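Local atomic coordinates of helianthamide (Stichodactyla helianthus, PDB entry 4X0N), a protein that inhibits pancreatic alpha-amylase by forming a protein-protein complex with the enzyme, as a small disulfide-rich sea anemone protein. Residues Gly14-Cys20 / Cys33-Cys39. Residue numbers count along the deposited sequence, not the author numbering.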
ATOM      1  N   GLY B  14     -16.445 -10.555   3.039  1.00 16.63           N
ATOM      2  CA  GLY B  14     -17.435 -11.498   3.522  1.00 17.07           C
ATOM      3  C   GLY B  14     -17.093 -12.197   4.825  1.00 18.31           C
ATOM      4  O   GLY B  14     -16.050 -11.945   5.436  1.00 19.67           O
ATOM      5  N   ILE B  15     -17.968 -13.120   5.215  1.00 20.94           N
ATOM      6  CA  ILE B  15     -17.753 -13.992   6.363  1.00 19.42           C
ATOM      7  C   ILE B  15     -17.697 -15.448   5.908  1.00 16.10           C
ATOM      8  O   ILE B  15     -18.558 -15.904   5.159  1.00 20.46           O
ATOM      9  CB  ILE B  15     -18.893 -13.836   7.391  1.00 20.15           C
ATOM     10  CG1 ILE B  15     -18.931 -12.404   7.933  1.00 26.86           C
ATOM     11  CG2 ILE B  15     -18.743 -14.831   8.529  1.00 17.21           C
ATOM     12  CD1 ILE B  15     -20.048 -12.156   8.927  1.00 21.41           C
ATOM     13  N   CYS B  16     -16.691 -16.177   6.380  1.00 20.44           N
ATOM     14  CA  CYS B  16     -16.529 -17.586   6.037  1.00 16.18           C
ATOM     15  C   CYS B  16     -17.574 -18.463   6.716  1.00 17.75           C
ATOM     16  O   CYS B  16     -17.613 -18.564   7.942  1.00 18.86           O
ATOM     17  CB  CYS B  16     -15.128 -18.067   6.412  1.00 13.66           C
ATOM     18  SG  CYS B  16     -13.832 -17.434   5.328  1.00 22.78           S
ATOM     19  N   LYS B  17     -18.418 -19.091   5.901  1.00 19.98           N
ATOM     20  CA  LYS B  17     -19.494 -19.953   6.377  1.00 20.52           C
ATOM     21  C   LYS B  17     -19.601 -21.194   5.492  1.00 21.13           C
ATOM     22  O   LYS B  17     -19.114 -21.209   4.360  1.00 15.03           O
ATOM     23  CB  LYS B  17     -20.842 -19.228   6.342  1.00 16.06           C
ATOM     24  CG  LYS B  17     -20.919 -17.922   7.111  1.00 17.84           C
ATOM     25  CD  LYS B  17     -22.280 -17.270   6.891  1.00 22.73           C
ATOM     26  CE  LYS B  17     -22.396 -15.933   7.607  1.00 24.42           C
ATOM     27  NZ  LYS B  17     -23.716 -15.289   7.346  1.00 20.05           N
ATOM     28  N   ALA B  18     -20.243 -22.234   6.015  1.00 20.12           N
ATOM     29  CA  ALA B  18     -20.519 -23.435   5.235  1.00 17.16           C
ATOM     30  C   ALA B  18     -21.580 -23.173   4.170  1.00 14.86           C
ATOM     31  O   ALA B  18     -21.494 -23.686   3.054  1.00 12.99           O
ATOM     32  CB  ALA B  18     -20.956 -24.559   6.146  1.00 20.22           C
ATOM     33  N   SER B  19     -22.581 -22.372   4.519  1.00 11.72           N
ATOM     34  CA  SER B  19     -23.581 -21.940   3.548  1.00 16.59           C
ATOM     35  C   SER B  19     -24.034 -20.512   3.838  1.00 18.29           C
ATOM     36  O   SER B  19     -24.059 -20.083   4.990  1.00 20.23           O
ATOM     37  CB  SER B  19     -24.773 -22.901   3.522  1.00 17.39           C
ATOM     38  OG  SER B  19     -25.464 -22.896   4.760  1.00 21.15           O
ATOM     39  N   CYS B  20     -24.393 -19.785   2.785  1.00 18.26           N
ATOM     40  CA  CYS B  20     -24.705 -18.364   2.907  1.00 20.85           C
ATOM     41  C   CYS B  20     -26.195 -18.100   3.070  1.00 24.93           C
ATOM     42  O   CYS B  20     -27.029 -18.879   2.607  1.00 21.19           O
ATOM     43  CB  CYS B  20     -24.177 -17.603   1.693  1.00 16.58           C
ATOM     44  SG  CYS B  20     -22.432 -17.893   1.371  1.00 22.67           S
ATOM     45  N   CYS B  33     -10.995 -19.272   3.976  1.00 16.34           N
ATOM     46  CA  CYS B  33     -12.199 -19.924   4.475  1.00 17.27           C
ATOM     47  C   CYS B  33     -11.949 -21.402   4.763  1.00 22.23           C
ATOM     48  O   CYS B  33     -12.734 -22.046   5.462  1.00 23.97           O
ATOM     49  CB  CYS B  33     -13.354 -19.756   3.485  1.00 17.16           C
ATOM     50  SG  CYS B  33     -14.016 -18.073   3.406  1.00 18.02           S
ATOM     51  N   GLU B  34     -10.855 -21.928   4.215  1.00 20.27           N
ATOM     52  CA  GLU B  34     -10.410 -23.290   4.500  1.00 20.09           C
ATOM     53  C   GLU B  34     -11.436 -24.351   4.101  1.00 20.46           C
ATOM     54  O   GLU B  34     -11.713 -25.277   4.865  1.00 18.04           O
ATOM     55  CB  GLU B  34     -10.028 -23.430   5.977  1.00 21.48           C
ATOM     56  CG  GLU B  34      -8.786 -22.638   6.355  1.00 23.70           C
ATOM     57  CD  GLU B  34      -8.615 -22.498   7.853  1.00 31.01           C
ATOM     58  OE1 GLU B  34      -9.640 -22.424   8.564  1.00 34.50           O
ATOM     59  OE2 GLU B  34      -7.456 -22.460   8.318  1.00 38.21           O
ATOM     60  N   GLY B  35     -11.993 -24.212   2.902  1.00 21.95           N
ATOM     61  CA  GLY B  35     -12.999 -25.142   2.421  1.00 19.02           C
ATOM     62  C   GLY B  35     -14.410 -24.587   2.488  1.00 21.21           C
ATOM     63  O   GLY B  35     -15.314 -25.087   1.818  1.00 19.90           O
ATOM     64  N   HIS B  36     -14.602 -23.553   3.299  1.00 19.18           N
ATOM     65  CA  HIS B  36     -15.910 -22.925   3.417  1.00 17.67           C
ATOM     66  C   HIS B  36     -16.164 -21.966   2.259  1.00 17.48           C
ATOM     67  O   HIS B  36     -15.290 -21.734   1.424  1.00 17.81           O
ATOM     68  CB  HIS B  36     -16.003 -22.153   4.732  1.00 19.68           C
ATOM     69  CG  HIS B  36     -16.464 -22.988   5.891  1.00 21.95           C
ATOM     70  ND1 HIS B  36     -17.033 -24.226   5.734  1.00 21.81           N
ATOM     71  CD2 HIS B  36     -16.437 -22.741   7.223  1.00 24.55           C
ATOM     72  CE1 HIS B  36     -17.341 -24.720   6.924  1.00 22.66           C
ATOM     73  NE2 HIS B  36     -16.990 -23.841   7.839  1.00 29.57           N
ATOM     74  N   LEU B  37     -17.372 -21.415   2.223  1.00 18.16           N
ATOM     75  CA  LEU B  37     -17.720 -20.334   1.308  1.00 15.91           C
ATOM     76  C   LEU B  37     -17.433 -18.980   1.944  1.00 15.19           C
ATOM     77  O   LEU B  37     -17.463 -18.843   3.165  1.00 13.09           O
ATOM     78  CB  LEU B  37     -19.208 -20.408   0.958  1.00 14.55           C
ATOM     79  CG  LEU B  37     -19.683 -21.325  -0.174  1.00 16.05           C
ATOM     80  CD1 LEU B  37     -19.127 -22.734  -0.052  1.00 18.72           C
ATOM     81  CD2 LEU B  37     -21.202 -21.364  -0.202  1.00 14.17           C
ATOM     82  N   CYS B  38     -17.153 -17.982   1.114  1.00 16.94           N
ATOM     83  CA  CYS B  38     -17.144 -16.604   1.584  1.00 14.26           C
ATOM     84  C   CYS B  38     -18.504 -15.978   1.307  1.00 13.77           C
ATOM     85  O   CYS B  38     -18.935 -15.887   0.160  1.00 12.77           O
ATOM     86  CB  CYS B  38     -16.037 -15.804   0.897  1.00 19.43           C
ATOM     87  SG  CYS B  38     -15.991 -14.052   1.353  1.00 15.03           S
ATOM     88  N   CYS B  39     -19.174 -15.539   2.366  1.00 13.47           N
ATOM     89  CA  CYS B  39     -20.542 -15.051   2.261  1.00 14.42           C
ATOM     90  C   CYS B  39     -20.577 -13.542   2.449  1.00 14.42           C
ATOM     91  O   CYS B  39     -20.334 -13.033   3.544  1.00 16.10           O
ATOM     92  CB  CYS B  39     -21.432 -15.737   3.302  1.00 17.28           C
ATOM     93  SG  CYS B  39     -21.518 -17.543   3.154  1.00 16.86           S
TER
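Four backbone hydrogen bonds join antiparallel strands 14-17 and 37-39 in two reciprocal pairs. Ile15 N donates to Cys39 O and Cys39 N to Ile15 O, both at 2.9 Å; Lys17 N reaches Leu37 O at 2.9 Å, and Leu37 N reaches Lys17 O at 2.8 Å. Leu37 O also receives a CA-H...O contact from Cys16 CA (3.3 Å). Between them, Cys16 and Cys38 form a non-hydrogen-bonded pair; the Cys38 backbone hydrogen-bonds instead to Met27 on strand 25-27. Gly14 must lack a side chain, since a CB would clash with Cys38 SG and Cys39 O. Gly35 suits the type I' turn Cys33-His36, because at its phi/psi of 103/-19° a CB would jam against Glu34 O; His36 N to Cys33 O (3.2 Å) closes it weakly. The extended Lys17 side chain carries its ammonium to a salt bridge with Glu24. Disulfides Cys16-Cys33 and Cys20-Cys39 clamp the segments, while Cys38 ties to Cys6. This 1-5, 2-4, 3-6 cysteine pairing on an antiparallel sheet is the hallmark of the beta-defensin fold.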